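Local coordinates for SusD superfamily protein (Bacteroides fragilis NCTC 9343, PDB 3NQP), which probably binds glycans at the outer membrane as a SusD-family lipoprotein, although its own sugar ligand is not established, at residues 37-46 against 82-91. Numbering follows the deposited sequence.
Sequences DAAWQHTITF and VSKFGDLFGR
V82 meets the helix 39-48 through one methyl: CG1 lies 3.7 Å from T45 CG2, 3.4 Å from the amide oxygen OE1 of Q41, and also touches the F46 ring at CE1. A compact apolar group suits a spot lined by a methyl, a ring and an amide oxygen. G86, with positive phi (72°), has no side chain, so the Q41 amide can lie against its CA and carbonyl. That amide donates from NE2 to G86 O over 2.9 Å, nearly straight at 173°, with the oxygen in the amide plane and the N-H directed onto a carbonyl lone pair. Q41 reaches it because CG stands anti to the backbone N (chi1 178°) and the chain runs on extended; on the way CG covers one face of the F46 ring. L88 packs beside the bond: CD2 touches Q41 NE2 and A38 CB, while CD1 lies at the edge of the F46 ring. In R91 the guanidinium presents a face to A38 CB, 3.7 Å from NE, and the small alanine lets it lie flat there. D37 CB meets its edge, 3.3 Å from NH2, but the carboxylate does not touch it. NE donates to H34 O, and a nearby acetate is probably from the crystallisation liquor. Helix 110-135 packs against V82, F46 and R91 in this largely helical SusD-family body. A single directed amide bond, flanked by methyl packing and a guanidinium held by H34 O, with weak help from D87 O, thus joins the loop and first turn of helix 89-102 to helix 39-48 and the residues just before it.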
ATOM      1  N   ASP A  37      -8.622  10.828  -3.014  1.00 10.63           N
ATOM      2  CA  ASP A  37      -7.910  11.887  -2.317  1.00 15.23           C
ATOM      3  C   ASP A  37      -7.138  11.388  -1.077  1.00 14.71           C
ATOM      4  O   ASP A  37      -6.205  12.036  -0.650  1.00 15.81           O
ATOM      5  CB  ASP A  37      -8.883  12.997  -1.864  1.00 13.71           C
ATOM      6  CG  ASP A  37      -9.480  13.792  -3.033  1.00 17.10           C
ATOM      7  OD1 ASP A  37      -9.032  13.643  -4.183  1.00 16.73           O
ATOM      8  OD2 ASP A  37     -10.435  14.533  -2.782  1.00 21.31           O
ATOM      9  N   ALA A  38      -7.534  10.258  -0.509  1.00 12.53           N
ATOM     10  CA  ALA A  38      -6.770   9.645   0.617  1.00 13.02           C
ATOM     11  C   ALA A  38      -5.755   8.597   0.191  1.00 11.11           C
ATOM     12  O   ALA A  38      -5.074   7.999   1.049  1.00 12.49           O
ATOM     13  CB  ALA A  38      -7.733   9.042   1.621  1.00 12.28           C
ATOM     14  N   ALA A  39      -5.595   8.384  -1.116  1.00 13.83           N
ATOM     15  CA  ALA A  39      -4.724   7.317  -1.604  1.00 12.93           C
ATOM     16  C   ALA A  39      -3.235   7.538  -1.289  1.00 11.00           C
ATOM     17  O   ALA A  39      -2.515   6.593  -0.958  1.00 11.27           O
ATOM     18  CB  ALA A  39      -4.909   7.109  -3.096  1.00  9.03           C
ATOM     19  N   TRP A  40      -2.766   8.769  -1.384  1.00  8.99           N
ATOM     20  CA  TRP A  40      -1.351   9.026  -1.080  1.00 10.41           C
ATOM     21  C   TRP A  40      -1.108   8.689   0.382  1.00  9.70           C
ATOM     22  O   TRP A  40      -0.138   8.016   0.727  1.00 12.42           O
ATOM     23  CB  TRP A  40      -0.999  10.481  -1.365  1.00 12.98           C
ATOM     24  CG  TRP A  40       0.421  10.828  -1.070  1.00 13.01           C
ATOM     25  CD1 TRP A  40       0.917  11.275   0.125  1.00 13.49           C
ATOM     26  CD2 TRP A  40       1.534  10.789  -1.978  1.00 11.08           C
ATOM     27  NE1 TRP A  40       2.249  11.520   0.020  1.00 12.98           N
ATOM     28  CE2 TRP A  40       2.664  11.229  -1.257  1.00 11.49           C
ATOM     29  CE3 TRP A  40       1.681  10.422  -3.307  1.00 15.20           C
ATOM     30  CZ2 TRP A  40       3.916  11.320  -1.831  1.00 16.53           C
ATOM     31  CZ3 TRP A  40       2.928  10.521  -3.901  1.00 12.90           C
ATOM     32  CH2 TRP A  40       4.029  10.963  -3.166  1.00  8.66           C
ATOM     33  N   GLN A  41      -2.005   9.120   1.262  1.00  8.69           N
ATOM     34  CA  GLN A  41      -1.798   8.817   2.674  1.00 12.65           C
ATOM     35  C   GLN A  41      -1.817   7.309   2.938  1.00  9.76           C
ATOM     36  O   GLN A  41      -1.053   6.806   3.783  1.00 10.23           O
ATOM     37  CB  GLN A  41      -2.858   9.514   3.539  1.00 11.28           C
ATOM     38  CG  GLN A  41      -2.743   9.216   4.966  1.00 16.63           C
ATOM     39  CD  GLN A  41      -3.647  10.095   5.779  1.00 20.80           C
ATOM     40  OE1 GLN A  41      -3.196  11.107   6.341  1.00 17.47           O
ATOM     41  NE2 GLN A  41      -4.947   9.731   5.840  1.00 14.06           N
ATOM     42  N   HIS A  42      -2.738   6.607   2.285  1.00 10.67           N
ATOM     43  CA  HIS A  42      -2.903   5.174   2.504  1.00 12.20           C
ATOM     44  C   HIS A  42      -1.640   4.404   2.067  1.00 11.52           C
ATOM     45  O   HIS A  42      -1.114   3.539   2.799  1.00 11.20           O
ATOM     46  CB  HIS A  42      -4.146   4.648   1.785  1.00 11.00           C
ATOM     47  CG  HIS A  42      -4.186   3.164   1.689  1.00 10.73           C
ATOM     48  ND1 HIS A  42      -4.537   2.363   2.750  1.00  9.63           N
ATOM     49  CD2 HIS A  42      -3.875   2.325   0.669  1.00 13.66           C
ATOM     50  CE1 HIS A  42      -4.448   1.090   2.390  1.00 12.50           C
ATOM     51  NE2 HIS A  42      -4.027   1.040   1.134  1.00 13.51           N
ATOM     52  N   THR A  43      -1.161   4.716   0.867  1.00 10.34           N
ATOM     53  CA  THR A  43      -0.114   3.963   0.234  1.00  9.10           C
ATOM     54  C   THR A  43       1.251   4.485   0.686  1.00  9.74           C
ATOM     55  O   THR A  43       2.105   3.706   1.169  1.00 10.44           O
ATOM     56  CB  THR A  43      -0.255   4.040  -1.298  1.00 10.86           C
ATOM     57  OG1 THR A  43      -1.429   3.307  -1.698  1.00  9.22           O
ATOM     58  CG2 THR A  43       0.991   3.527  -2.011  1.00  8.33           C
ATOM     59  N   ILE A  44       1.455   5.783   0.580  1.00  9.98           N
ATOM     60  CA  ILE A  44       2.805   6.350   0.843  1.00 10.52           C
ATOM     61  C   ILE A  44       2.961   6.660   2.353  1.00  9.80           C
ATOM     62  O   ILE A  44       3.795   6.064   3.023  1.00 12.11           O
ATOM     63  CB  ILE A  44       3.118   7.575   0.030  1.00 11.99           C
ATOM     64  CG1 ILE A  44       2.969   7.312  -1.494  1.00 13.52           C
ATOM     65  CG2 ILE A  44       4.524   8.093   0.378  1.00  9.27           C
ATOM     66  CD1 ILE A  44       3.937   6.310  -2.136  1.00  8.71           C
ATOM     67  N   THR A  45       2.171   7.564   2.912  1.00  9.93           N
ATOM     68  CA  THR A  45       2.381   7.967   4.318  1.00 10.60           C
ATOM     69  C   THR A  45       2.319   6.792   5.291  1.00  9.44           C
ATOM     70  O   THR A  45       3.247   6.601   6.073  1.00  9.72           O
ATOM     71  CB  THR A  45       1.437   9.116   4.746  1.00  8.71           C
ATOM     72  OG1 THR A  45       1.429  10.070   3.678  1.00 13.29           O
ATOM     73  CG2 THR A  45       1.898   9.768   6.079  1.00  9.95           C
ATOM     74  N   PHE A  46       1.269   5.993   5.180  1.00  9.24           N
ATOM     75  CA  PHE A  46       1.020   4.869   6.081  1.00 11.51           C
ATOM     76  C   PHE A  46       1.803   3.592   5.644  1.00 12.77           C
ATOM     77  O   PHE A  46       2.439   2.943   6.453  1.00 12.88           O
ATOM     78  CB  PHE A  46      -0.453   4.535   6.088  1.00 10.51           C
ATOM     79  CG  PHE A  46      -1.350   5.548   6.744  1.00 12.01           C
ATOM     80  CD1 PHE A  46      -0.881   6.508   7.645  1.00 15.14           C
ATOM     81  CD2 PHE A  46      -2.713   5.457   6.553  1.00 10.02           C
ATOM     82  CE1 PHE A  46      -1.779   7.390   8.282  1.00 10.92           C
ATOM     83  CE2 PHE A  46      -3.618   6.336   7.216  1.00 15.79           C
ATOM     84  CZ  PHE A  46      -3.135   7.317   8.052  1.00 15.96           C
ATOM     85  N   VAL A  82       0.890  12.555  10.773  1.00 13.41           N
ATOM     86  CA  VAL A  82      -0.334  13.137  10.233  1.00 15.50           C
ATOM     87  C   VAL A  82      -1.095  13.774  11.377  1.00 17.51           C
ATOM     88  O   VAL A  82      -0.822  13.461  12.537  1.00 13.27           O
ATOM     89  CB  VAL A  82      -1.231  12.079   9.531  1.00 13.92           C
ATOM     90  CG1 VAL A  82      -0.445  11.379   8.368  1.00 10.67           C
ATOM     91  CG2 VAL A  82      -1.834  11.054  10.517  1.00 10.12           C
ATOM     92  N   SER A  83      -2.039  14.653  11.044  1.00 15.25           N
ATOM     93  CA  SER A  83      -2.910  15.286  12.017  1.00 18.46           C
ATOM     94  C   SER A  83      -4.290  14.722  11.886  1.00 18.43           C
ATOM     95  O   SER A  83      -4.624  14.136  10.862  1.00 16.37           O
ATOM     96  CB  SER A  83      -3.031  16.786  11.733  1.00 21.12           C
ATOM     97  OG  SER A  83      -1.742  17.366  11.741  1.00 30.43           O
ATOM     98  N   LYS A  84      -5.097  14.946  12.927  1.00 16.61           N
ATOM     99  CA  LYS A  84      -6.520  14.697  12.923  1.00 21.35           C
ATOM    100  C   LYS A  84      -6.887  13.282  12.529  1.00 18.87           C
ATOM    101  O   LYS A  84      -7.823  13.097  11.732  1.00 16.08           O
ATOM    102  CB  LYS A  84      -7.258  15.696  11.999  1.00 20.49           C
ATOM    103  CG  LYS A  84      -7.003  17.164  12.312  1.00 35.32           C
ATOM    104  CD  LYS A  84      -7.944  18.146  11.552  1.00 46.89           C
ATOM    105  CE  LYS A  84      -7.470  18.403  10.097  1.00 54.40           C
ATOM    106  NZ  LYS A  84      -6.008  18.801   9.895  1.00 47.45           N
ATOM    107  N   PHE A  85      -6.198  12.291  13.116  1.00 19.44           N
ATOM    108  CA  PHE A  85      -6.433  10.874  12.760  1.00 19.40           C
ATOM    109  C   PHE A  85      -6.393  10.649  11.241  1.00 19.29           C
ATOM    110  O   PHE A  85      -7.162   9.876  10.677  1.00 17.81           O
ATOM    111  CB  PHE A  85      -7.776  10.383  13.318  1.00 19.38           C
ATOM    112  CG  PHE A  85      -7.783  10.177  14.792  1.00 18.17           C
ATOM    113  CD1 PHE A  85      -7.191   9.068  15.350  1.00 20.71           C
ATOM    114  CD2 PHE A  85      -8.433  11.092  15.633  1.00 22.10           C
ATOM    115  CE1 PHE A  85      -7.224   8.852  16.689  1.00 19.50           C
ATOM    116  CE2 PHE A  85      -8.473  10.887  16.984  1.00 21.80           C
ATOM    117  CZ  PHE A  85      -7.864   9.779  17.527  1.00 21.06           C
ATOM    118  N   GLY A  86      -5.518  11.380  10.569  1.00 16.28           N
ATOM    119  CA  GLY A  86      -5.377  11.258   9.135  1.00 16.48           C
ATOM    120  C   GLY A  86      -6.549  11.839   8.340  1.00 16.97           C
ATOM    121  O   GLY A  86      -6.744  11.486   7.194  1.00 14.00           O
ATOM    122  N   ASP A  87      -7.369  12.655   8.997  1.00 19.02           N
ATOM    123  CA  ASP A  87      -8.537  13.311   8.406  1.00 21.36           C
ATOM    124  C   ASP A  87      -9.478  12.303   7.753  1.00 19.24           C
ATOM    125  O   ASP A  87     -10.085  12.590   6.737  1.00 19.56           O
ATOM    126  CB  ASP A  87      -8.072  14.376   7.394  1.00 23.91           C
ATOM    127  CG  ASP A  87      -9.086  15.528   7.220  1.00 33.57           C
ATOM    128  OD1 ASP A  87      -9.991  15.704   8.057  1.00 27.77           O
ATOM    129  OD2 ASP A  87      -8.955  16.277   6.243  1.00 35.03           O
ATOM    130  N   LEU A  88      -9.567  11.096   8.298  1.00 14.80           N
ATOM    131  CA  LEU A  88     -10.454  10.107   7.717  1.00 15.48           C
ATOM    132  C   LEU A  88     -11.897  10.116   8.239  1.00 17.05           C
ATOM    133  O   LEU A  88     -12.781   9.485   7.611  1.00 16.90           O
ATOM    134  CB  LEU A  88      -9.886   8.705   7.840  1.00 14.17           C
ATOM    135  CG  LEU A  88      -8.516   8.489   7.159  1.00 21.97           C
ATOM    136  CD1 LEU A  88      -8.024   7.054   7.358  1.00 18.36           C
ATOM    137  CD2 LEU A  88      -8.583   8.831   5.697  1.00 17.46           C
ATOM    138  N   PHE A  89     -12.173  10.774   9.355  1.00 17.60           N
ATOM    139  CA  PHE A  89     -13.535  10.670   9.920  1.00 18.49           C
ATOM    140  C   PHE A  89     -14.581  11.411   9.086  1.00 19.53           C
ATOM    141  O   PHE A  89     -15.758  11.012   9.082  1.00 18.95           O
ATOM    142  CB  PHE A  89     -13.601  11.063  11.416  1.00 18.79           C
ATOM    143  CG  PHE A  89     -13.089   9.982  12.323  1.00 19.09           C
ATOM    144  CD1 PHE A  89     -13.811   8.807  12.497  1.00 13.27           C
ATOM    145  CD2 PHE A  89     -11.871  10.112  12.942  1.00 17.48           C
ATOM    146  CE1 PHE A  89     -13.344   7.805  13.297  1.00 19.29           C
ATOM    147  CE2 PHE A  89     -11.388   9.102  13.722  1.00 19.61           C
ATOM    148  CZ  PHE A  89     -12.125   7.952  13.926  1.00 18.08           C
ATOM    149  N   GLY A  90     -14.182  12.460   8.365  1.00 20.03           N
ATOM    150  CA  GLY A  90     -15.143  13.125   7.473  1.00 22.00           C
ATOM    151  C   GLY A  90     -15.634  12.141   6.402  1.00 21.76           C
ATOM    152  O   GLY A  90     -16.858  12.010   6.144  1.00 21.03           O
ATOM    153  N   ARG A  91     -14.686  11.403   5.819  1.00 20.99           N
ATOM    154  CA  ARG A  91     -15.003  10.360   4.830  1.00 19.41           C
ATOM    155  C   ARG A  91     -15.911   9.274   5.395  1.00 19.82           C
ATOM    156  O   ARG A  91     -16.893   8.879   4.751  1.00 15.29           O
ATOM    157  CB  ARG A  91     -13.712   9.731   4.321  1.00 21.38           C
ATOM    158  CG  ARG A  91     -13.006  10.605   3.316  1.00 19.54           C
ATOM    159  CD  ARG A  91     -11.538  10.290   3.329  1.00 26.49           C
ATOM    160  NE  ARG A  91     -10.849  11.003   2.279  1.00 27.60           N
ATOM    161  CZ  ARG A  91     -10.144  12.111   2.449  1.00 25.79           C
ATOM    162  NH1 ARG A  91      -9.992  12.691   3.643  1.00 24.67           N
ATOM    163  NH2 ARG A  91      -9.585  12.647   1.390  1.00 30.85           N
TER